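Long-range contacts in 3-carboxy-cis,cis-muconate cycloisomerase (Acinetobacter calcoaceticus, PDB 1Q5N), which belongs to the fumarase/aspartase-like lyase superfamily, as a largely helical cycloisomerase assembled from four chains: residues 26-34 against 113-124; 47-58 against 93-104. All blocks are in the same frame, centred on the assembly; numbering follows the deposited sequence.

Interaction 1: residues 26-34 against 113-124; sequences LVSYMVEAE and ILDTACILQCRD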
loop_
_atom_site.group_PDB
_atom_site.type_symbol
_atom_site.label_atom_id
_atom_site.label_comp_id
_atom_site.label_asym_id
_atom_site.label_seq_id
_atom_site.Cartn_x
_atom_site.Cartn_y
_atom_site.Cartn_z
ATOM N N LEU A 26 15.876 6.141 22.273
ATOM C CA LEU A 26 16.618 5.334 21.311
ATOM C C LEU A 26 18.108 5.321 21.686
ATOM O O LEU A 26 18.728 4.256 21.786
ATOM C CB LEU A 26 16.433 5.845 19.863
ATOM C CG LEU A 26 17.319 5.081 18.844
ATOM C CD1 LEU A 26 16.896 3.607 18.749
ATOM C CD2 LEU A 26 17.262 5.765 17.500
ATOM N N VAL A 27 18.667 6.512 21.919
ATOM C CA VAL A 27 20.079 6.626 22.320
ATOM C C VAL A 27 20.317 5.918 23.674
ATOM O O VAL A 27 21.374 5.335 23.895
ATOM C CB VAL A 27 20.537 8.098 22.396
ATOM C CG1 VAL A 27 21.987 8.143 22.924
ATOM C CG2 VAL A 27 20.448 8.761 20.987
ATOM N N SER A 28 19.320 5.931 24.555
ATOM C CA SER A 28 19.424 5.246 25.830
ATOM C C SER A 28 19.611 3.768 25.616
ATOM O O SER A 28 20.459 3.135 26.242
ATOM C CB SER A 28 18.146 5.411 26.633
ATOM O OG SER A 28 18.444 6.134 27.787
ATOM N N TYR A 29 18.798 3.208 24.724
ATOM C CA TYR A 29 18.861 1.777 24.439
ATOM C C TYR A 29 20.175 1.432 23.742
ATOM O O TYR A 29 20.713 0.334 23.931
ATOM C CB TYR A 29 17.670 1.338 23.566
ATOM C CG TYR A 29 16.343 1.304 24.286
ATOM C CD1 TYR A 29 16.076 0.311 25.232
ATOM C CD2 TYR A 29 15.311 2.196 23.953
ATOM C CE1 TYR A 29 14.826 0.185 25.824
ATOM C CE2 TYR A 29 14.026 2.082 24.559
ATOM C CZ TYR A 29 13.803 1.064 25.494
ATOM O OH TYR A 29 12.581 0.905 26.121
ATOM N N MET A 30 20.701 2.359 22.947
ATOM C CA MET A 30 21.981 2.085 22.273
ATOM C C MET A 30 23.092 2.016 23.325
ATOM O O MET A 30 24.007 1.154 23.237
ATOM C CB MET A 30 22.305 3.165 21.227
ATOM C CG MET A 30 21.385 3.054 19.984
ATOM S SD MET A 30 21.578 4.458 18.850
ATOM C CE MET A 30 22.975 3.880 18.029
ATOM N N VAL A 31 23.008 2.915 24.306
ATOM C CA VAL A 31 23.974 2.927 25.392
ATOM C C VAL A 31 23.861 1.565 26.098
ATOM O O VAL A 31 24.866 0.879 26.330
ATOM C CB VAL A 31 23.677 4.060 26.391
ATOM C CG1 VAL A 31 24.470 3.834 27.719
ATOM C CG2 VAL A 31 24.041 5.425 25.754
ATOM N N GLU A 32 22.637 1.150 26.382
ATOM C CA GLU A 32 22.438 -0.111 27.054
ATOM C C GLU A 32 23.076 -1.276 26.282
ATOM O O GLU A 32 23.683 -2.190 26.881
ATOM C CB GLU A 32 20.949 -0.336 27.225
ATOM C CG GLU A 32 20.556 -1.557 28.052
ATOM C CD GLU A 32 19.027 -1.598 28.300
ATOM O OE1 GLU A 32 18.379 -0.507 28.322
ATOM O OE2 GLU A 32 18.475 -2.713 28.485
ATOM N N ALA A 33 22.922 -1.254 24.955
ATOM C CA ALA A 33 23.513 -2.288 24.104
ATOM C C ALA A 33 25.077 -2.296 24.179
ATOM O O ALA A 33 25.706 -3.367 24.145
ATOM C CB ALA A 33 23.083 -2.088 22.651
ATOM N N GLU A 34 25.680 -1.100 24.218
ATOM C CA GLU A 34 27.136 -0.971 24.292
ATOM C C GLU A 34 27.669 -1.521 25.636
ATOM O O GLU A 34 28.656 -2.265 25.666
ATOM C CB GLU A 34 27.538 0.487 24.093
ATOM C CG GLU A 34 27.339 1.006 22.673
ATOM C CD GLU A 34 28.305 0.408 21.662
ATOM O OE1 GLU A 34 29.119 -0.466 22.009
ATOM O OE2 GLU A 34 28.254 0.813 20.499
ATOM N N ILE A 113 24.225 -2.623 16.892
ATOM C CA ILE A 113 23.722 -1.754 17.931
ATOM C C ILE A 113 22.305 -1.210 17.581
ATOM O O ILE A 113 21.443 -1.110 18.437
ATOM C CB ILE A 113 24.701 -0.563 18.136
ATOM C CG1 ILE A 113 26.095 -1.078 18.500
ATOM C CG2 ILE A 113 24.160 0.390 19.193
ATOM C CD1 ILE A 113 26.148 -2.046 19.670
ATOM N N LEU A 114 22.085 -0.848 16.322
ATOM C CA LEU A 114 20.787 -0.324 15.898
ATOM C C LEU A 114 19.697 -1.399 15.978
ATOM O O LEU A 114 18.640 -1.130 16.542
ATOM C CB LEU A 114 20.903 0.260 14.480
ATOM C CG LEU A 114 21.802 1.521 14.495
ATOM C CD1 LEU A 114 22.129 1.929 13.108
ATOM C CD2 LEU A 114 21.127 2.675 15.231
ATOM N N ASP A 115 19.954 -2.606 15.449
ATOM C CA ASP A 115 18.953 -3.678 15.526
ATOM C C ASP A 115 18.700 -4.135 16.981
ATOM O O ASP A 115 17.553 -4.479 17.355
ATOM C CB ASP A 115 19.366 -4.919 14.729
ATOM C CG ASP A 115 19.190 -4.757 13.243
ATOM O OD1 ASP A 115 18.657 -3.715 12.787
ATOM O OD2 ASP A 115 19.598 -5.694 12.532
ATOM N N THR A 116 19.757 -4.143 17.807
ATOM C CA THR A 116 19.571 -4.552 19.185
ATOM C C THR A 116 18.733 -3.486 19.919
ATOM O O THR A 116 17.817 -3.817 20.658
ATOM C CB THR A 116 20.950 -4.824 19.929
ATOM O OG1 THR A 116 21.588 -5.985 19.367
ATOM C CG2 THR A 116 20.701 -5.040 21.426
ATOM N N ALA A 117 19.028 -2.209 19.694
ATOM C CA ALA A 117 18.232 -1.175 20.373
ATOM C C ALA A 117 16.767 -1.273 19.850
ATOM O O ALA A 117 15.802 -1.090 20.613
ATOM C CB ALA A 117 18.805 0.225 20.119
ATOM N N CYS A 118 16.602 -1.564 18.559
ATOM C CA CYS A 118 15.257 -1.716 18.022
ATOM C C CYS A 118 14.507 -2.855 18.755
ATOM O O CYS A 118 13.358 -2.667 19.172
ATOM C CB CYS A 118 15.302 -2.013 16.518
ATOM S SG CYS A 118 13.657 -2.255 15.771
ATOM N N ILE A 119 15.137 -4.028 18.897
ATOM C CA ILE A 119 14.501 -5.131 19.616
ATOM C C ILE A 119 14.240 -4.801 21.114
ATOM O O ILE A 119 13.227 -5.247 21.699
ATOM C CB ILE A 119 15.335 -6.401 19.505
ATOM C CG1 ILE A 119 15.300 -6.886 18.040
ATOM C CG2 ILE A 119 14.813 -7.459 20.468
ATOM C CD1 ILE A 119 13.894 -7.125 17.501
ATOM N N LEU A 120 15.129 -4.013 21.723
ATOM C CA LEU A 120 14.896 -3.635 23.114
ATOM C C LEU A 120 13.659 -2.738 23.157
ATOM O O LEU A 120 12.820 -2.889 24.053
ATOM C CB LEU A 120 16.104 -2.907 23.727
ATOM C CG LEU A 120 17.356 -3.798 23.946
ATOM C CD1 LEU A 120 18.500 -2.972 24.500
ATOM C CD2 LEU A 120 17.015 -4.941 24.890
ATOM N N GLN A 121 13.538 -1.814 22.196
ATOM C CA GLN A 121 12.373 -0.960 22.141
ATOM C C GLN A 121 11.105 -1.819 21.923
ATOM O O GLN A 121 10.104 -1.627 22.602
ATOM C CB GLN A 121 12.504 0.063 21.009
ATOM C CG GLN A 121 13.474 1.213 21.276
ATOM C CD GLN A 121 13.637 2.096 20.039
ATOM O OE1 GLN A 121 13.930 1.586 18.961
ATOM N NE2 GLN A 121 13.445 3.418 20.183
ATOM N N CYS A 122 11.157 -2.756 20.982
ATOM C CA CYS A 122 10.025 -3.610 20.696
ATOM C C CYS A 122 9.633 -4.420 21.932
ATOM O O CYS A 122 8.440 -4.689 22.161
ATOM C CB CYS A 122 10.357 -4.582 19.544
ATOM S SG CYS A 122 10.474 -3.799 17.893
ATOM N N ARG A 123 10.629 -4.849 22.714
ATOM C CA ARG A 123 10.288 -5.620 23.884
ATOM C C ARG A 123 9.456 -4.779 24.835
ATOM O O ARG A 123 8.434 -5.233 25.347
ATOM C CB ARG A 123 11.533 -6.136 24.613
ATOM C CG ARG A 123 11.153 -7.008 25.824
ATOM C CD ARG A 123 12.375 -7.698 26.452
ATOM N NE ARG A 123 13.435 -6.769 26.865
ATOM C CZ ARG A 123 14.660 -7.157 27.251
ATOM N NH1 ARG A 123 14.990 -8.460 27.276
ATOM N NH2 ARG A 123 15.551 -6.239 27.617
ATOM N N ASP A 124 9.882 -3.550 25.059
ATOM C CA ASP A 124 9.171 -2.710 25.989
ATOM C C ASP A 124 7.792 -2.242 25.476
ATOM O O ASP A 124 6.831 -2.179 26.246
ATOM C CB ASP A 124 10.034 -1.497 26.376
ATOM C CG ASP A 124 11.191 -1.865 27.343
ATOM O OD1 ASP A 124 11.168 -2.973 27.914
ATOM O OD2 ASP A 124 12.130 -1.053 27.521
#
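Tyr29 lays its ring across helix 113-124 as a knob in a hole formed by Ala117, Leu120, Gln121 and Asp124. One face lies against the backbone of the Leu120-Gln121 step, with Gln121 N 4.3 Å above the plane and over its centre. Leu120 CB lies 3.6 Å from Tyr29 CD1, and Gln121 CG 3.4 Å from Tyr29 CD2. Asp124 meets the ring at its edge, in plane, with the carboxylate turned 48° from the ring. A hydrogen bond from Tyr29 OH to Asp124 OD2 is indicated, but its very short modelled length, 2.4 Å, is doubtful. Gln121 runs outward in an extended chain and passes obliquely by Leu26, with Gln121 OE1 3.6 Å from Leu26 CD1. NE2 goes on to the carbonyl of Ile20, which helps fix the amide's rotation.

Next to the ring, Ala117 CB touches both Tyr29 CB and Met30 CG; so small a residue suits the close approach here. Met30 bends at its thioether (chi3 82°), bringing Met30 CE to Leu114 CD2 at 3.6 Å and onto Ile113 CG2. Glu34 crosses Ile113 at about a right angle, its OE2 bonded to His105. The axes of segments 26-34 and 113-124 approach to 8.5 Å at a crossing angle of 114°: helix 23-43 lies steeply across the long helix 110-146, with Tyr29 as knob, in a protein whose fold is of the fumarase/aspartase type.

Interaction 2: residues 47-58 against 93-104; sequences IPQSAATVIQRA and VKDADEDAARYV. Unlike the reference sequence in segment 47-58: Thr53 (reference Asn), Val54 (reference Cys), Ile55 (reference Asp), Gln56 (reference Arg), Arg57 (reference Thr), Ala58 (reference Cys).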
loop_
_atom_site.group_PDB
_atom_site.type_symbol
_atom_site.label_atom_id
_atom_site.label_comp_id
_atom_site.label_asym_id
_atom_site.label_seq_id
_atom_site.Cartn_x
_atom_site.Cartn_y
_atom_site.Cartn_z
ATOM N N ILE A 47 37.927 -8.680 26.626
ATOM C CA ILE A 47 38.483 -7.375 26.987
ATOM C C ILE A 47 38.645 -7.409 28.496
ATOM O O ILE A 47 37.974 -8.189 29.187
ATOM C CB ILE A 47 37.608 -6.144 26.597
ATOM C CG1 ILE A 47 36.342 -6.111 27.451
ATOM C CG2 ILE A 47 37.356 -6.137 25.090
ATOM C CD1 ILE A 47 35.561 -4.848 27.323
ATOM N N PRO A 48 39.549 -6.573 29.030
ATOM C CA PRO A 48 39.775 -6.547 30.482
ATOM C C PRO A 48 38.585 -6.095 31.294
ATOM O O PRO A 48 37.930 -5.100 30.963
ATOM C CB PRO A 48 40.965 -5.614 30.636
ATOM C CG PRO A 48 40.839 -4.689 29.439
ATOM C CD PRO A 48 40.407 -5.603 28.326
ATOM N N GLN A 49 38.318 -6.842 32.356
ATOM C CA GLN A 49 37.225 -6.548 33.253
ATOM C C GLN A 49 37.320 -5.121 33.721
ATOM O O GLN A 49 36.310 -4.490 34.052
ATOM C CB GLN A 49 37.264 -7.448 34.477
ATOM C CG GLN A 49 36.184 -7.084 35.485
ATOM C CD GLN A 49 34.766 -7.233 34.910
ATOM O OE1 GLN A 49 34.409 -8.310 34.386
ATOM N NE2 GLN A 49 33.948 -6.161 35.012
ATOM N N SER A 50 38.535 -4.605 33.749
ATOM C CA SER A 50 38.718 -3.245 34.199
ATOM C C SER A 50 37.970 -2.268 33.282
ATOM O O SER A 50 37.191 -1.439 33.758
ATOM C CB SER A 50 40.208 -2.915 34.223
ATOM O OG SER A 50 40.448 -1.632 33.655
ATOM N N ALA A 51 38.209 -2.373 31.967
ATOM C CA ALA A 51 37.586 -1.491 30.974
ATOM C C ALA A 51 36.055 -1.553 31.029
ATOM O O ALA A 51 35.390 -0.513 31.001
ATOM C CB ALA A 51 38.090 -1.848 29.577
ATOM N N ALA A 52 35.513 -2.771 31.130
ATOM C CA ALA A 52 34.074 -2.978 31.208
ATOM C C ALA A 52 33.482 -2.197 32.373
ATOM O O ALA A 52 32.406 -1.581 32.244
ATOM C CB ALA A 52 33.754 -4.456 31.374
ATOM N N THR A 53 34.171 -2.216 33.517
ATOM C CA THR A 53 33.665 -1.504 34.692
ATOM C C THR A 53 33.664 0.021 34.491
ATOM O O THR A 53 32.741 0.696 34.929
ATOM C CB THR A 53 34.457 -1.888 35.984
ATOM O OG1 THR A 53 34.125 -3.231 36.360
ATOM C CG2 THR A 53 34.076 -0.988 37.141
ATOM N N VAL A 54 34.684 0.556 33.834
ATOM C CA VAL A 54 34.730 1.987 33.580
ATOM C C VAL A 54 33.626 2.402 32.580
ATOM O O VAL A 54 32.972 3.440 32.728
ATOM C CB VAL A 54 36.083 2.368 33.016
ATOM C CG1 VAL A 54 36.029 3.758 32.398
ATOM C CG2 VAL A 54 37.118 2.303 34.119
ATOM N N ILE A 55 33.433 1.585 31.553
ATOM C CA ILE A 55 32.404 1.839 30.555
ATOM C C ILE A 55 31.003 1.770 31.255
ATOM O O ILE A 55 30.194 2.689 31.156
ATOM C CB ILE A 55 32.532 0.788 29.414
ATOM C CG1 ILE A 55 33.791 1.056 28.598
ATOM C CG2 ILE A 55 31.332 0.826 28.518
ATOM C CD1 ILE A 55 34.096 -0.047 27.639
ATOM N N GLN A 56 30.740 0.693 31.985
ATOM C CA GLN A 56 29.480 0.547 32.697
ATOM C C GLN A 56 29.164 1.726 33.621
ATOM O O GLN A 56 27.999 2.084 33.800
ATOM C CB GLN A 56 29.515 -0.735 33.514
ATOM C CG GLN A 56 28.379 -0.876 34.486
ATOM C CD GLN A 56 28.410 -2.236 35.143
ATOM O OE1 GLN A 56 29.283 -3.082 34.825
ATOM N NE2 GLN A 56 27.467 -2.472 36.057
ATOM N N ARG A 57 30.194 2.322 34.216
ATOM C CA ARG A 57 29.983 3.447 35.109
ATOM C C ARG A 57 29.860 4.746 34.366
ATOM O O ARG A 57 29.077 5.598 34.751
ATOM C CB ARG A 57 31.127 3.579 36.102
ATOM C CG ARG A 57 31.039 2.671 37.313
ATOM C CD ARG A 57 32.218 2.955 38.249
ATOM N NE ARG A 57 32.398 1.876 39.218
ATOM C CZ ARG A 57 33.582 1.514 39.721
ATOM N NH1 ARG A 57 34.696 2.153 39.337
ATOM N NH2 ARG A 57 33.650 0.513 40.607
ATOM N N ALA A 58 30.654 4.921 33.318
ATOM C CA ALA A 58 30.573 6.159 32.551
ATOM C C ALA A 58 29.215 6.251 31.846
ATOM O O ALA A 58 28.688 7.337 31.638
ATOM C CB ALA A 58 31.702 6.226 31.521
ATOM N N VAL A 93 33.811 8.203 27.416
ATOM C CA VAL A 93 34.499 7.216 28.229
ATOM C C VAL A 93 35.973 7.581 28.361
ATOM O O VAL A 93 36.609 7.250 29.342
ATOM C CB VAL A 93 34.349 5.815 27.588
ATOM C CG1 VAL A 93 35.398 4.837 28.107
ATOM C CG2 VAL A 93 32.978 5.295 27.887
ATOM N N LYS A 94 36.504 8.279 27.362
ATOM C CA LYS A 94 37.896 8.675 27.367
ATOM C C LYS A 94 38.161 9.654 28.524
ATOM O O LYS A 94 39.123 9.490 29.279
ATOM C CB LYS A 94 38.255 9.317 26.028
ATOM C CG LYS A 94 39.713 9.161 25.673
ATOM C CD LYS A 94 40.151 10.074 24.544
ATOM C CE LYS A 94 41.634 9.821 24.256
ATOM N NZ LYS A 94 42.197 10.644 23.148
ATOM N N ASP A 95 37.307 10.663 28.670
ATOM C CA ASP A 95 37.458 11.629 29.743
ATOM C C ASP A 95 37.320 10.990 31.108
ATOM O O ASP A 95 37.107 11.682 32.097
ATOM C CB ASP A 95 36.423 12.737 29.636
ATOM C CG ASP A 95 36.779 13.758 28.593
ATOM O OD1 ASP A 95 37.932 13.713 28.070
ATOM O OD2 ASP A 95 35.897 14.608 28.308
ATOM N N ALA A 96 37.420 9.672 31.168
ATOM C CA ALA A 96 37.325 8.973 32.441
ATOM C C ALA A 96 38.457 7.959 32.538
ATOM O O ALA A 96 38.817 7.531 33.624
ATOM C CB ALA A 96 35.995 8.282 32.560
ATOM N N ASP A 97 39.017 7.581 31.390
ATOM C CA ASP A 97 40.107 6.624 31.340
ATOM C C ASP A 97 40.443 6.383 29.869
ATOM O O ASP A 97 39.777 5.592 29.209
ATOM C CB ASP A 97 39.679 5.319 32.004
ATOM C CG ASP A 97 40.812 4.317 32.105
ATOM O OD1 ASP A 97 41.615 4.217 31.154
ATOM O OD2 ASP A 97 40.892 3.607 33.130
ATOM N N GLU A 98 41.474 7.061 29.360
ATOM C CA GLU A 98 41.870 6.930 27.957
ATOM C C GLU A 98 42.057 5.501 27.543
ATOM O O GLU A 98 42.068 5.200 26.357
ATOM C CB GLU A 98 43.173 7.665 27.678
ATOM C CG GLU A 98 43.101 9.141 27.901
ATOM C CD GLU A 98 44.460 9.793 27.760
ATOM O OE1 GLU A 98 45.411 9.322 28.437
ATOM O OE2 GLU A 98 44.579 10.771 26.979
ATOM N N ASP A 99 42.214 4.619 28.516
ATOM C CA ASP A 99 42.411 3.223 28.190
ATOM C C ASP A 99 41.159 2.369 28.011
ATOM O O ASP A 99 41.116 1.500 27.133
ATOM C CB ASP A 99 43.348 2.580 29.203
ATOM C CG ASP A 99 44.598 2.043 28.538
ATOM O OD1 ASP A 99 44.506 0.932 27.932
ATOM O OD2 ASP A 99 45.647 2.752 28.590
ATOM N N ALA A 100 40.149 2.596 28.840
ATOM C CA ALA A 100 38.926 1.838 28.712
ATOM C C ALA A 100 38.298 2.226 27.362
ATOM O O ALA A 100 37.693 1.403 26.703
ATOM C CB ALA A 100 37.984 2.163 29.869
ATOM N N ALA A 101 38.486 3.471 26.940
ATOM C CA ALA A 101 37.932 3.968 25.688
ATOM C C ALA A 101 38.235 3.122 24.435
ATOM O O ALA A 101 37.466 3.130 23.466
ATOM C CB ALA A 101 38.382 5.408 25.463
ATOM N N ARG A 102 39.338 2.388 24.453
ATOM C CA ARG A 102 39.711 1.570 23.306
ATOM C C ARG A 102 38.802 0.388 23.097
ATOM O O ARG A 102 38.719 -0.151 22.000
ATOM C CB ARG A 102 41.143 1.070 23.475
ATOM C CG ARG A 102 42.086 2.206 23.311
ATOM C CD ARG A 102 43.437 1.960 23.898
ATOM N NE ARG A 102 44.104 3.263 23.926
ATOM C CZ ARG A 102 45.392 3.455 24.206
ATOM N NH1 ARG A 102 46.173 2.408 24.484
ATOM N NH2 ARG A 102 45.896 4.695 24.201
ATOM N N TYR A 103 38.127 -0.012 24.158
ATOM C CA TYR A 103 37.254 -1.151 24.096
ATOM C C TYR A 103 35.776 -0.819 23.855
ATOM O O TYR A 103 34.937 -1.723 23.857
ATOM C CB TYR A 103 37.437 -1.968 25.372
ATOM C CG TYR A 103 38.869 -2.403 25.525
ATOM C CD1 TYR A 103 39.379 -3.460 24.761
ATOM C CD2 TYR A 103 39.733 -1.733 26.397
ATOM C CE1 TYR A 103 40.696 -3.832 24.858
ATOM C CE2 TYR A 103 41.055 -2.097 26.503
ATOM C CZ TYR A 103 41.534 -3.147 25.733
ATOM O OH TYR A 103 42.859 -3.511 25.831
ATOM N N VAL A 104 35.455 0.460 23.656
ATOM C CA VAL A 104 34.064 0.835 23.384
ATOM C C VAL A 104 33.696 0.366 21.968
ATOM O O VAL A 104 34.435 0.647 21.012
ATOM C CB VAL A 104 33.858 2.363 23.438
ATOM C CG1 VAL A 104 32.419 2.734 23.045
ATOM C CG2 VAL A 104 34.163 2.864 24.827
#
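Asp97 OD1 accepts from Ala100 N and probably from Asp99 N, in the turn that faces Val54. Ala100 N reaches Asp97 OD1 at 3.2 Å, from well above the carboxylate plane, in an Asx motif; the Asx-turn bond from Asp99 N is less certain, because that nitrogen is crowded in the model. With CG anti to the backbone N (chi1 -175°), the carboxylate can fold back over its own loop while CB rests against Val54 CG1. That same Val54 CG1 meets Ala100 CB at 3.6 Å, and Ala51 packs beside it on Ala100.

Pro48 CD covers one face of Tyr103 in a CH-pi contact, 3.9 Å from the ring centroid and only 17° off the normal, and Arg102 CB lies over the opposite face toward its rim. Ile47 runs alongside Tyr103 in the opposite direction, Ile47 CG2 3.4 Å from Tyr103 CD1; Ala51 CB approaches Tyr103 CD2 obliquely. Farther along, Ile55 reaches Val93 and Val104, and Ala58 meets Val93. Val54, Ile55 and Ala58 all differ from the reference sequence. Helix 49-59 thus packs on the end of helix 82-94 and the 3-10 turn after it, while helix 23-43 contacts Ala52 and Ile47, and Arg385 of the third subunit touches Tyr103.

In the fold
Interaction 2 is nested along the chain within the loop that interaction 1 closes: helix 23-43 is followed by helix 49-59, and helix 82-94 by helix 110-146. Their centres are about 20 Å apart and their nearest atoms about 5 Å apart, without touching. Both lie on the same side of the chain's centre, interaction 1 about 22 Å from it and the partly buried interaction 2 about 42 Å, toward one end of the elongated molecule. His105, which bonds Glu34, directly follows segment 93-104. They also face different neighbours: Leu26 packs on Tyr8 of the second subunit, whereas Arg102 O accepts a hydrogen bond from Arg385 of the third.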